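Local structure of polymerase X (Deinococcus radiodurans, 2W9M) at residues Y422-H428 with L450-H456; H364-A368 with S400-L405; A176-L180 with D208-L213; V169-A174 with A197-T201. The protein probably catalyses DNA synthesis from deoxyribonucleoside triphosphates, as a family X DNA polymerase, and also carries a zinc-binding polymerase/histidinol phosphatase (PHP) domain. One frame throughout, in Å; residues are numbered along the deposited sequence.

The four contacts fall into two groups on opposite sides of the chain's centre. Interactions 1 and 2 are buried and metal-bound, combining hydrogen bonds with packing: interaction 1 pairs neighbouring strands of the parallel PHP sheet, and interaction 2 sets the loop after strand 358-364 against strand 396-403. They meet at one zinc ion, held by Glu401 of interaction 2 and by His428 and His456 of interaction 1. Interactions 3 and 4 lie in the polymerase part and rely on apolar packing. Interaction 4 is a buried helix-on-strand contact; interaction 3, about 12 Å from it between centres, is partly exposed and continues the same layer through Leu177 and Leu200.

Interaction 1: residues Y422-H428 with L450-H456; sequences YVVVSVH and LVTVLGH. With ZN (zinc ion), chain E.
A zinc ion (chain E) joins the ends of the two segments, with His428 NE2 and His456 NE2 each 2.4 Å from it and Glu401 as third protein ligand; His428 ND1 is hydrogen-bonded to Gly90 O. Parallel strand pairing sets the register, Val424 facing Val453 (CA-CA 4.7 Å) and Val425 facing Leu454 (CA-CA 5.1 Å), with residues 422-426 extended. Val425 lies between two bonds, its N donating to Val453 O at 2.9 Å and its O accepting from Gly455 N at 2.7 Å. Thr452 (phi/psi -111/-38) breaks the extended run, so that Val423 O receives both Thr452 N at 3.0 Å and Val453 N at 3.1 Å, as in a beta bulge. Gly455 faces Ser426, its CA 3.4 Å from Ser426 OG, where a beta carbon would clash; that hydroxyl is hydrogen-bonded to Glu401. The edge of the His456 ring (chi1 p) points at the face of His428 (chi1 m), an offset edge-to-face pair with centroids 5.2 Å apart and planes at 72°. In the packing around the strands, Val425 CG1 meets Val451 CG2 at 3.4 Å and Val425 CG2 meets Leu454 CD1 at 4.1 Å. Helix 435-446 makes the crossover of this beta-alpha-beta unit, within a parallel sheet consistent with the PHP barrel fold. Strand pairing so close to the metal probably helps to set the spacing of the two histidines.

Interaction 2: residues H364-A368 with S400-L405; sequences HSRAA and SEVDIL. With ZN (zinc ion), chain C; ZN (zinc ion), chain D; ZN (zinc ion), chain E.
Two consecutive parallel strands of the PHP domain, 358-364 and 396-403, deliver ligands to its three-zinc cluster here, and Glu401, His364 and Asp403 bury the most surface. Glu401 sits in extended backbone (phi/psi -95/93) with chi1 and chi2 both t, so its carboxylate stretches out to bridge two metals: OE1 lies 2.2 Å from the zinc of chain D, and OE2 lies 2.1 Å from the zinc of chain E while also bonding to Ser426. His332, His334 and Asp516 complete the first site, His428 and His456 the second. His364, its CA 4.9 Å from that of Glu401, has chi1 m, and both side chains reach the metal cluster. Its NE2 binds the third zinc (chain C) at 2.1 Å, a site shared with Asp339 and His518, and its CE1 comes within 3.5 Å of Glu401 OE1. Past the metals the chain forms a turn beside the second segment, closed by Ala368 N to Ser365 O at 2.9 Å. Asp403 packs against this turn, its CB 4.0 Å from Ala367 CB. Ala367 CB also touches Leu405 CD2 at 4.4 Å. Ser365, chi1 p, points across to the strand and bonds to Asp411 too; Asp403 N donates to Ser365 OG at 3.1 Å, with an N-H...O angle of 164°.

Interaction 3: residues A176-L180 with D208-L213; sequences ALTDL and DVLARL
Helix 206-212 packs beside the turn that ends helix 163-176, both lying on a mixed sheet of this family X polymerase, an arrangement of helices on a sheet that is probably the palm. Residues 176-180 fold round a short 3-10 segment at 178-179, closed by Leu180 N to Leu177 O at 3.0 Å. Along the helix, Asp208 comes first: its CB is 4.0 Å from Leu180 CD1, and its OD2 accepts from the backbone N of Thr205. Val209 (chi1 t) places CG2 3.9 Å from the same Leu180 CD1, both residues also resting on Val202 of the sheet. After Leu210, which points away, Arg212 brings the largest buried area. Its CB lies 3.3 Å from Ala176 O and 3.7 Å from Leu177 CD1; with chi1 near -19° and chi2 near -138°, the side chain turns back along the helix, NE making a weak bond to Asp208 O at 3.4 Å. The guanidinium lies with one face over Leu180, NH2 being 3.9 Å from Leu180 CD2. Leu213 (chi1 m, chi2 t) follows, its N bonded to Val209 O at 2.9 Å, and enters the apolar layer beside Ile235. Its CD2 touches Ala176 CB at 3.9 Å, and its CD1 meets Leu177 CD2 at 3.7 Å.

Interaction 4: residues V169-A174 with A197-T201; sequences VAEELA and AAELT
This is a helix-on-sheet contact, helix 163-176 packing through residues 169-174 against strand 198-201 in the core of an alpha/beta region of the polymerase part, probably the palm. The short axes approach to 7.8 Å and cross at -39°, the N-to-C directions being 39° apart. Small side chains let the backbones come close: Ala170 and Ala198 have CA atoms 5.1 Å apart and CB atoms 4.2 Å apart. Strand alternation sends Ala198 and Leu200 toward the helix and Glu199 away, where its OE2 is hydrogen-bonded to the backbone N of Asp187. Ala198 CB fits beside Val169 CG1 at 3.8 Å and Ala170 N at 3.9 Å. Leu200, which has the most surface covered in the contact, sits with chi1 near -134° and chi2 p, putting CD1 3.5 Å from Ala170 O and 3.7 Å from Ala170 CB. Its CD2 lies 4.0 Å from Leu173 CB and 3.7 Å from Ala174 N, so the leucine spans one helical turn, from 170 to 174. Interactions are purely apolar or van der Waals. Next in the sheet, strand 231-238 pairs with the strand in parallel and takes Val169 and Leu173 on Val233, while helix 243-249 covers the other face at Thr201.

Interaction 1: residues Y422-H428 with L450-H456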
loop_
_atom_site.group_PDB
_atom_site.type_symbol
_atom_site.label_atom_id
_atom_site.label_comp_id
_atom_site.label_asym_id
_atom_site.label_seq_id
_atom_site.Cartn_x
_atom_site.Cartn_y
_atom_site.Cartn_z
ATOM N N TYR A 422 -12.926 13.924 -11.983
ATOM C CA TYR A 422 -13.324 12.692 -11.314
ATOM C C TYR A 422 -13.255 12.839 -9.797
ATOM O O TYR A 422 -12.475 13.637 -9.278
ATOM C CB TYR A 422 -12.475 11.509 -11.785
ATOM C CG TYR A 422 -11.120 11.420 -11.129
ATOM C CD1 TYR A 422 -10.806 10.368 -10.275
ATOM C CD2 TYR A 422 -10.152 12.382 -11.364
ATOM C CE1 TYR A 422 -9.563 10.281 -9.673
ATOM C CE2 TYR A 422 -8.912 12.303 -10.772
ATOM C CZ TYR A 422 -8.623 11.250 -9.928
ATOM O OH TYR A 422 -7.387 11.175 -9.338
ATOM N N VAL A 423 -14.085 12.065 -9.100
ATOM C CA VAL A 423 -14.189 12.120 -7.650
ATOM C C VAL A 423 -13.903 10.768 -7.001
ATOM O O VAL A 423 -14.514 9.765 -7.357
ATOM C CB VAL A 423 -15.600 12.541 -7.225
ATOM C CG1 VAL A 423 -15.694 12.613 -5.708
ATOM C CG2 VAL A 423 -15.977 13.874 -7.870
ATOM N N VAL A 424 -12.977 10.748 -6.046
ATOM C CA VAL A 424 -12.744 9.568 -5.218
ATOM C C VAL A 424 -13.393 9.804 -3.860
ATOM O O VAL A 424 -13.273 10.895 -3.302
ATOM C CB VAL A 424 -11.231 9.297 -5.010
ATOM C CG1 VAL A 424 -11.014 8.088 -4.094
ATOM C CG2 VAL A 424 -10.522 9.094 -6.342
ATOM N N VAL A 425 -14.089 8.800 -3.332
ATOM C CA VAL A 425 -14.638 8.894 -1.979
ATOM C C VAL A 425 -13.966 7.895 -1.049
ATOM O O VAL A 425 -13.614 6.789 -1.460
ATOM C CB VAL A 425 -16.165 8.692 -1.945
ATOM C CG1 VAL A 425 -16.845 9.725 -2.822
ATOM C CG2 VAL A 425 -16.528 7.289 -2.381
ATOM N N SER A 426 -13.784 8.288 0.207
ATOM C CA SER A 426 -13.022 7.477 1.148
ATOM C C SER A 426 -13.392 7.781 2.588
ATOM O O SER A 426 -13.829 8.887 2.903
ATOM C CB SER A 426 -11.522 7.720 0.961
ATOM O OG SER A 426 -11.094 7.329 -0.333
ATOM N N VAL A 427 -13.201 6.795 3.457
ATOM C CA VAL A 427 -13.354 6.979 4.894
ATOM C C VAL A 427 -12.000 7.296 5.522
ATOM O O VAL A 427 -11.015 6.602 5.274
ATOM C CB VAL A 427 -13.929 5.716 5.568
ATOM C CG1 VAL A 427 -14.150 5.958 7.050
ATOM C CG2 VAL A 427 -15.225 5.301 4.904
ATOM N N HIS A 428 -11.956 8.352 6.328
ATOM C CA HIS A 428 -10.743 8.740 7.040
ATOM C C HIS A 428 -11.068 9.149 8.479
ATOM O O HIS A 428 -10.241 9.745 9.177
ATOM C CB HIS A 428 -10.038 9.892 6.320
ATOM C CG HIS A 428 -9.258 9.468 5.114
ATOM N ND1 HIS A 428 -8.135 8.671 5.195
ATOM C CD2 HIS A 428 -9.424 9.753 3.801
ATOM C CE1 HIS A 428 -7.654 8.471 3.982
ATOM N NE2 HIS A 428 -8.418 9.114 3.118
ATOM N N LEU A 450 -22.213 11.753 -8.559
ATOM C CA LEU A 450 -20.951 12.272 -9.084
ATOM C C LEU A 450 -19.717 11.428 -8.729
ATOM O O LEU A 450 -18.645 11.618 -9.300
ATOM C CB LEU A 450 -20.749 13.724 -8.634
ATOM C CG LEU A 450 -21.750 14.746 -9.184
ATOM C CD1 LEU A 450 -21.335 16.165 -8.811
ATOM C CD2 LEU A 450 -21.868 14.609 -10.688
ATOM N N VAL A 451 -19.871 10.499 -7.795
ATOM C CA VAL A 451 -18.761 9.658 -7.359
ATOM C C VAL A 451 -18.295 8.736 -8.473
ATOM O O VAL A 451 -19.112 8.107 -9.134
ATOM C CB VAL A 451 -19.167 8.792 -6.156
ATOM C CG1 VAL A 451 -18.061 7.814 -5.806
ATOM C CG2 VAL A 451 -19.497 9.675 -4.968
ATOM N N THR A 452 -16.985 8.641 -8.676
ATOM C CA THR A 452 -16.469 7.735 -9.695
ATOM C C THR A 452 -15.714 6.526 -9.134
ATOM O O THR A 452 -15.845 5.422 -9.657
ATOM C CB THR A 452 -15.637 8.470 -10.768
ATOM O OG1 THR A 452 -14.496 7.681 -11.118
ATOM C CG2 THR A 452 -15.169 9.793 -10.256
ATOM N N VAL A 453 -14.945 6.729 -8.066
ATOM C CA VAL A 453 -14.183 5.642 -7.457
ATOM C C VAL A 453 -14.339 5.590 -5.939
ATOM O O VAL A 453 -14.332 6.624 -5.272
ATOM C CB VAL A 453 -12.677 5.763 -7.775
ATOM C CG1 VAL A 453 -11.921 4.530 -7.283
ATOM C CG2 VAL A 453 -12.456 5.959 -9.254
ATOM N N LEU A 454 -14.471 4.379 -5.402
ATOM C CA LEU A 454 -14.421 4.152 -3.960
ATOM C C LEU A 454 -12.986 3.843 -3.512
ATOM O O LEU A 454 -12.424 2.816 -3.891
ATOM C CB LEU A 454 -15.346 2.994 -3.563
ATOM C CG LEU A 454 -15.152 2.470 -2.137
ATOM C CD1 LEU A 454 -15.485 3.543 -1.099
ATOM C CD2 LEU A 454 -15.979 1.228 -1.893
ATOM N N GLY A 455 -12.396 4.727 -2.709
ATOM C CA GLY A 455 -11.035 4.531 -2.229
ATOM C C GLY A 455 -10.919 3.460 -1.149
ATOM O O GLY A 455 -11.862 3.251 -0.388
ATOM N N HIS A 456 -9.762 2.796 -1.087
ATOM C CA HIS A 456 -9.484 1.714 -0.127
ATOM C C HIS A 456 -10.680 1.287 0.730
ATOM O O HIS A 456 -10.775 1.651 1.902
ATOM C CB HIS A 456 -8.304 2.096 0.772
ATOM C CG HIS A 456 -8.354 3.507 1.255
ATOM N ND1 HIS A 456 -9.195 3.920 2.263
ATOM C CD2 HIS A 456 -7.670 4.610 0.862
ATOM C CE1 HIS A 456 -9.028 5.215 2.474
ATOM N NE2 HIS A 456 -8.107 5.654 1.634
HETATM ZN ZN ZN E . -7.124 7.875 1.465
#

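Interaction 2: residues H364-A368 with S400-L405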
loop_
_atom_site.group_PDB
_atom_site.type_symbol
_atom_site.label_atom_id
_atom_site.label_comp_id
_atom_site.label_asym_id
_atom_site.label_seq_id
_atom_site.Cartn_x
_atom_site.Cartn_y
_atom_site.Cartn_z
ATOM N N HIS A 364 -6.704 15.467 -0.347
ATOM C CA HIS A 364 -7.796 15.361 0.615
ATOM C C HIS A 364 -8.619 16.635 0.660
ATOM O O HIS A 364 -8.226 17.667 0.113
ATOM C CB HIS A 364 -7.275 15.076 2.023
ATOM C CG HIS A 364 -6.345 13.913 2.099
ATOM N ND1 HIS A 364 -6.785 12.622 2.292
ATOM C CD2 HIS A 364 -4.997 13.846 2.011
ATOM C CE1 HIS A 364 -5.744 11.809 2.314
ATOM N NE2 HIS A 364 -4.649 12.525 2.144
ATOM N N SER A 365 -9.751 16.557 1.352
ATOM C CA SER A 365 -10.669 17.679 1.463
ATOM C C SER A 365 -10.773 18.197 2.895
ATOM O O SER A 365 -10.307 17.548 3.827
ATOM C CB SER A 365 -12.046 17.254 0.968
ATOM O OG SER A 365 -12.417 16.011 1.529
ATOM N N ARG A 366 -11.368 19.380 3.041
ATOM C CA ARG A 366 -11.733 19.969 4.335
ATOM C C ARG A 366 -11.524 19.058 5.544
ATOM O O ARG A 366 -10.613 19.265 6.343
ATOM C CB ARG A 366 -13.212 20.379 4.305
ATOM C CG ARG A 366 -13.492 21.859 4.140
ATOM C CD ARG A 366 -13.727 22.525 5.494
ATOM N NE ARG A 366 -12.574 23.296 5.953
ATOM C CZ ARG A 366 -12.400 23.712 7.205
ATOM N NH1 ARG A 366 -13.299 23.415 8.137
ATOM N NH2 ARG A 366 -11.320 24.416 7.527
ATOM N N ALA A 367 -12.389 18.055 5.671
ATOM C CA ALA A 367 -12.488 17.252 6.888
ATOM C C ALA A 367 -11.167 16.639 7.358
ATOM O O ALA A 367 -10.921 16.538 8.561
ATOM C CB ALA A 367 -13.558 16.179 6.734
ATOM N N ALA A 368 -10.331 16.214 6.416
ATOM C CA ALA A 368 -9.031 15.651 6.763
ATOM C C ALA A 368 -8.109 16.762 7.248
ATOM O O ALA A 368 -7.231 17.217 6.518
ATOM C CB ALA A 368 -8.419 14.918 5.572
ATOM N N SER A 400 -10.326 14.811 -6.589
ATOM C CA SER A 400 -10.214 15.066 -5.165
ATOM C C SER A 400 -10.563 13.796 -4.412
ATOM O O SER A 400 -11.403 13.021 -4.861
ATOM C CB SER A 400 -11.154 16.202 -4.757
ATOM O OG SER A 400 -11.222 16.327 -3.348
ATOM N N GLU A 401 -9.912 13.565 -3.279
ATOM C CA GLU A 401 -10.324 12.469 -2.415
ATOM C C GLU A 401 -11.267 13.014 -1.356
ATOM O O GLU A 401 -10.832 13.480 -0.305
ATOM C CB GLU A 401 -9.134 11.770 -1.760
ATOM C CG GLU A 401 -9.548 10.504 -1.029
ATOM C CD GLU A 401 -8.399 9.799 -0.354
ATOM O OE1 GLU A 401 -7.253 10.282 -0.482
ATOM O OE2 GLU A 401 -8.652 8.759 0.303
ATOM N N VAL A 402 -12.561 12.955 -1.653
ATOM C CA VAL A 402 -13.586 13.536 -0.803
ATOM C C VAL A 402 -13.887 12.628 0.384
ATOM O O VAL A 402 -14.209 11.451 0.209
ATOM C CB VAL A 402 -14.869 13.787 -1.607
ATOM C CG1 VAL A 402 -15.944 14.419 -0.735
ATOM C CG2 VAL A 402 -14.561 14.658 -2.809
ATOM N N ASP A 403 -13.772 13.181 1.588
ATOM C CA ASP A 403 -14.029 12.428 2.809
ATOM C C ASP A 403 -15.523 12.144 2.923
ATOM O O ASP A 403 -16.347 12.989 2.581
ATOM C CB ASP A 403 -13.537 13.216 4.030
ATOM C CG ASP A 403 -13.090 12.314 5.177
ATOM O OD1 ASP A 403 -13.815 11.347 5.509
ATOM O OD2 ASP A 403 -12.011 12.578 5.757
ATOM N N ILE A 404 -15.862 10.944 3.382
ATOM C CA ILE A 404 -17.248 10.573 3.629
ATOM C C ILE A 404 -17.599 10.883 5.080
ATOM O O ILE A 404 -17.082 10.246 6.000
ATOM C CB ILE A 404 -17.477 9.074 3.363
ATOM C CG1 ILE A 404 -17.094 8.725 1.924
ATOM C CG2 ILE A 404 -18.919 8.698 3.643
ATOM C CD1 ILE A 404 -17.047 7.233 1.645
ATOM N N LEU A 405 -18.460 11.877 5.288
ATOM C CA LEU A 405 -18.871 12.253 6.638
ATOM C C LEU A 405 -19.569 11.070 7.297
ATOM O O LEU A 405 -20.032 10.159 6.607
ATOM C CB LEU A 405 -19.773 13.488 6.611
ATOM C CG LEU A 405 -19.212 14.669 5.809
ATOM C CD1 LEU A 405 -20.162 15.858 5.815
ATOM C CD2 LEU A 405 -17.842 15.072 6.323
HETATM ZN ZN ZN C . -2.926 11.431 2.454
HETATM ZN ZN ZN D . -5.462 8.984 -0.741
HETATM ZN ZN ZN E . -7.124 7.875 1.465
#

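Interaction 3: residues A176-L180 with D208-L213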
loop_
_atom_site.group_PDB
_atom_site.type_symbol
_atom_site.label_atom_id
_atom_site.label_comp_id
_atom_site.label_asym_id
_atom_site.label_seq_id
_atom_site.Cartn_x
_atom_site.Cartn_y
_atom_site.Cartn_z
ATOM N N ALA A 176 23.500 -10.203 -5.361
ATOM C CA ALA A 176 24.766 -10.790 -4.927
ATOM C C ALA A 176 24.902 -12.256 -5.336
ATOM O O ALA A 176 25.962 -12.858 -5.170
ATOM C CB ALA A 176 24.923 -10.647 -3.420
ATOM N N LEU A 177 23.825 -12.817 -5.878
ATOM C CA LEU A 177 23.775 -14.233 -6.234
ATOM C C LEU A 177 23.574 -14.433 -7.729
ATOM O O LEU A 177 23.029 -15.452 -8.155
ATOM C CB LEU A 177 22.627 -14.908 -5.483
ATOM C CG LEU A 177 22.891 -15.451 -4.079
ATOM C CD1 LEU A 177 24.194 -14.930 -3.504
ATOM C CD2 LEU A 177 21.713 -15.124 -3.171
ATOM N N THR A 178 24.028 -13.466 -8.521
ATOM C CA THR A 178 23.683 -13.399 -9.945
ATOM C C THR A 178 23.970 -14.672 -10.751
ATOM O O THR A 178 23.132 -15.109 -11.547
ATOM C CB THR A 178 24.354 -12.192 -10.639
ATOM O OG1 THR A 178 24.118 -11.009 -9.868
ATOM C CG2 THR A 178 23.778 -11.997 -12.031
ATOM N N ASP A 179 25.147 -15.264 -10.557
ATOM C CA ASP A 179 25.526 -16.439 -11.346
ATOM C C ASP A 179 24.918 -17.754 -10.857
ATOM O O ASP A 179 25.193 -18.812 -11.424
ATOM C CB ASP A 179 27.046 -16.563 -11.480
ATOM C CG ASP A 179 27.532 -16.229 -12.882
ATOM O OD1 ASP A 179 27.295 -15.091 -13.348
ATOM O OD2 ASP A 179 28.148 -17.109 -13.522
ATOM N N LEU A 180 24.095 -17.679 -9.813
ATOM C CA LEU A 180 23.382 -18.848 -9.306
ATOM C C LEU A 180 21.933 -18.819 -9.777
ATOM O O LEU A 180 21.100 -19.591 -9.311
ATOM C CB LEU A 180 23.448 -18.906 -7.778
ATOM C CG LEU A 180 24.830 -18.680 -7.164
ATOM C CD1 LEU A 180 24.796 -18.874 -5.654
ATOM C CD2 LEU A 180 25.860 -19.603 -7.800
ATOM N N ASP A 208 28.337 -22.222 -2.438
ATOM C CA ASP A 208 28.240 -21.205 -3.476
ATOM C C ASP A 208 27.559 -19.962 -2.914
ATOM O O ASP A 208 28.017 -18.839 -3.128
ATOM C CB ASP A 208 27.446 -21.738 -4.672
ATOM C CG ASP A 208 28.142 -22.891 -5.371
ATOM O OD1 ASP A 208 29.388 -22.854 -5.476
ATOM O OD2 ASP A 208 27.444 -23.830 -5.822
ATOM N N VAL A 209 26.466 -20.180 -2.187
ATOM C CA VAL A 209 25.701 -19.103 -1.574
ATOM C C VAL A 209 26.469 -18.480 -0.416
ATOM O O VAL A 209 26.451 -17.264 -0.223
ATOM C CB VAL A 209 24.350 -19.623 -1.038
ATOM C CG1 VAL A 209 23.630 -18.534 -0.254
ATOM C CG2 VAL A 209 23.486 -20.136 -2.180
ATOM N N LEU A 210 27.146 -19.325 0.352
ATOM C CA LEU A 210 27.870 -18.885 1.535
ATOM C C LEU A 210 29.091 -18.040 1.162
ATOM O O LEU A 210 29.617 -17.291 1.986
ATOM C CB LEU A 210 28.294 -20.103 2.359
ATOM C CG LEU A 210 27.954 -20.088 3.848
ATOM C CD1 LEU A 210 26.669 -19.330 4.085
ATOM C CD2 LEU A 210 27.837 -21.511 4.369
ATOM N N ALA A 211 29.528 -18.159 -0.089
ATOM C CA ALA A 211 30.693 -17.427 -0.578
ATOM C C ALA A 211 30.349 -15.999 -1.004
ATOM O O ALA A 211 31.223 -15.130 -1.038
ATOM C CB ALA A 211 31.339 -18.178 -1.734
ATOM N N ARG A 212 29.081 -15.762 -1.335
ATOM C CA ARG A 212 28.636 -14.432 -1.747
ATOM C C ARG A 212 27.856 -13.767 -0.620
ATOM O O ARG A 212 27.752 -12.541 -0.558
ATOM C CB ARG A 212 27.789 -14.521 -3.019
ATOM C CG ARG A 212 28.009 -15.820 -3.761
ATOM C CD ARG A 212 28.114 -15.652 -5.267
ATOM N NE ARG A 212 28.657 -16.877 -5.851
ATOM C CZ ARG A 212 28.953 -17.034 -7.136
ATOM N NH1 ARG A 212 28.758 -16.042 -7.993
ATOM N NH2 ARG A 212 29.448 -18.190 -7.564
ATOM N N LEU A 213 27.312 -14.589 0.273
ATOM C CA LEU A 213 26.631 -14.102 1.467
ATOM C C LEU A 213 27.127 -14.880 2.677
ATOM O O LEU A 213 26.502 -15.856 3.095
ATOM C CB LEU A 213 25.115 -14.254 1.328
ATOM C CG LEU A 213 24.456 -13.549 0.140
ATOM C CD1 LEU A 213 22.961 -13.831 0.096
ATOM C CD2 LEU A 213 24.720 -12.055 0.180
#

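Interaction 4: residues V169-A174 with A197-T201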
loop_
_atom_site.group_PDB
_atom_site.type_symbol
_atom_site.label_atom_id
_atom_site.label_comp_id
_atom_site.label_asym_id
_atom_site.label_seq_id
_atom_site.Cartn_x
_atom_site.Cartn_y
_atom_site.Cartn_z
ATOM N N VAL A 169 14.226 -6.734 -0.213
ATOM C CA VAL A 169 15.362 -7.488 0.307
ATOM C C VAL A 169 15.708 -8.682 -0.584
ATOM O O VAL A 169 16.879 -8.929 -0.868
ATOM C CB VAL A 169 15.133 -7.946 1.762
ATOM C CG1 VAL A 169 16.224 -8.916 2.190
ATOM C CG2 VAL A 169 15.083 -6.735 2.692
ATOM N N ALA A 170 14.695 -9.412 -1.037
ATOM C CA ALA A 170 14.936 -10.536 -1.939
ATOM C C ALA A 170 15.567 -10.065 -3.249
ATOM O O ALA A 170 16.486 -10.701 -3.769
ATOM C CB ALA A 170 13.655 -11.306 -2.207
ATOM N N GLU A 171 15.079 -8.949 -3.780
ATOM C CA GLU A 171 15.654 -8.373 -4.997
ATOM C C GLU A 171 17.112 -7.949 -4.802
ATOM O O GLU A 171 17.947 -8.153 -5.682
ATOM C CB GLU A 171 14.803 -7.202 -5.503
ATOM C CG GLU A 171 15.602 -5.966 -5.930
ATOM C CD GLU A 171 15.389 -4.759 -5.009
ATOM O OE1 GLU A 171 14.256 -4.223 -4.974
ATOM O OE2 GLU A 171 16.357 -4.335 -4.335
ATOM N N GLU A 172 17.416 -7.381 -3.639
ATOM C CA GLU A 172 18.771 -6.937 -3.325
ATOM C C GLU A 172 19.746 -8.106 -3.180
ATOM O O GLU A 172 20.859 -8.056 -3.705
ATOM C CB GLU A 172 18.777 -6.085 -2.052
ATOM C CG GLU A 172 20.089 -5.362 -1.788
ATOM C CD GLU A 172 20.069 -4.563 -0.496
ATOM O OE1 GLU A 172 20.852 -3.594 -0.375
ATOM O OE2 GLU A 172 19.266 -4.903 0.399
ATOM N N LEU A 173 19.335 -9.149 -2.462
ATOM C CA LEU A 173 20.190 -10.320 -2.256
ATOM C C LEU A 173 20.410 -11.093 -3.548
ATOM O O LEU A 173 21.468 -11.685 -3.749
ATOM C CB LEU A 173 19.609 -11.248 -1.193
ATOM C CG LEU A 173 19.556 -10.657 0.214
ATOM C CD1 LEU A 173 19.219 -11.736 1.229
ATOM C CD2 LEU A 173 20.876 -9.984 0.555
ATOM N N ALA A 174 19.407 -11.095 -4.420
ATOM C CA ALA A 174 19.559 -11.717 -5.727
ATOM C C ALA A 174 20.744 -11.084 -6.449
ATOM O O ALA A 174 21.510 -11.772 -7.129
ATOM C CB ALA A 174 18.296 -11.565 -6.543
ATOM N N ALA A 197 9.092 -14.053 5.214
ATOM C CA ALA A 197 10.515 -13.824 5.008
ATOM C C ALA A 197 10.836 -13.453 3.567
ATOM O O ALA A 197 10.030 -13.669 2.663
ATOM C CB ALA A 197 11.308 -15.057 5.415
ATOM N N ALA A 198 12.021 -12.887 3.359
ATOM C CA ALA A 198 12.544 -12.706 2.012
ATOM C C ALA A 198 13.050 -14.055 1.518
ATOM O O ALA A 198 14.142 -14.488 1.885
ATOM C CB ALA A 198 13.660 -11.684 2.006
ATOM N N GLU A 199 12.243 -14.723 0.701
ATOM C CA GLU A 199 12.584 -16.049 0.205
ATOM C C GLU A 199 13.123 -16.000 -1.220
ATOM O O GLU A 199 12.576 -15.321 -2.090
ATOM C CB GLU A 199 11.374 -16.979 0.283
ATOM C CG GLU A 199 11.032 -17.446 1.696
ATOM C CD GLU A 199 9.622 -18.014 1.805
ATOM O OE1 GLU A 199 9.485 -19.253 1.926
ATOM O OE2 GLU A 199 8.651 -17.221 1.763
ATOM N N LEU A 200 14.202 -16.734 -1.449
ATOM C CA LEU A 200 14.877 -16.741 -2.735
ATOM C C LEU A 200 15.135 -18.189 -3.132
ATOM O O LEU A 200 15.285 -19.065 -2.281
ATOM C CB LEU A 200 16.206 -15.988 -2.620
ATOM C CG LEU A 200 16.591 -14.964 -3.688
ATOM C CD1 LEU A 200 15.420 -14.051 -3.990
ATOM C CD2 LEU A 200 17.794 -14.152 -3.236
ATOM N N THR A 201 15.178 -18.448 -4.428
ATOM C CA THR A 201 15.538 -19.773 -4.905
ATOM C C THR A 201 16.791 -19.654 -5.780
ATOM O O THR A 201 17.034 -18.615 -6.392
ATOM C CB THR A 201 14.359 -20.444 -5.636
ATOM O OG1 THR A 201 14.225 -21.799 -5.191
ATOM C CG2 THR A 201 14.550 -20.392 -7.140
#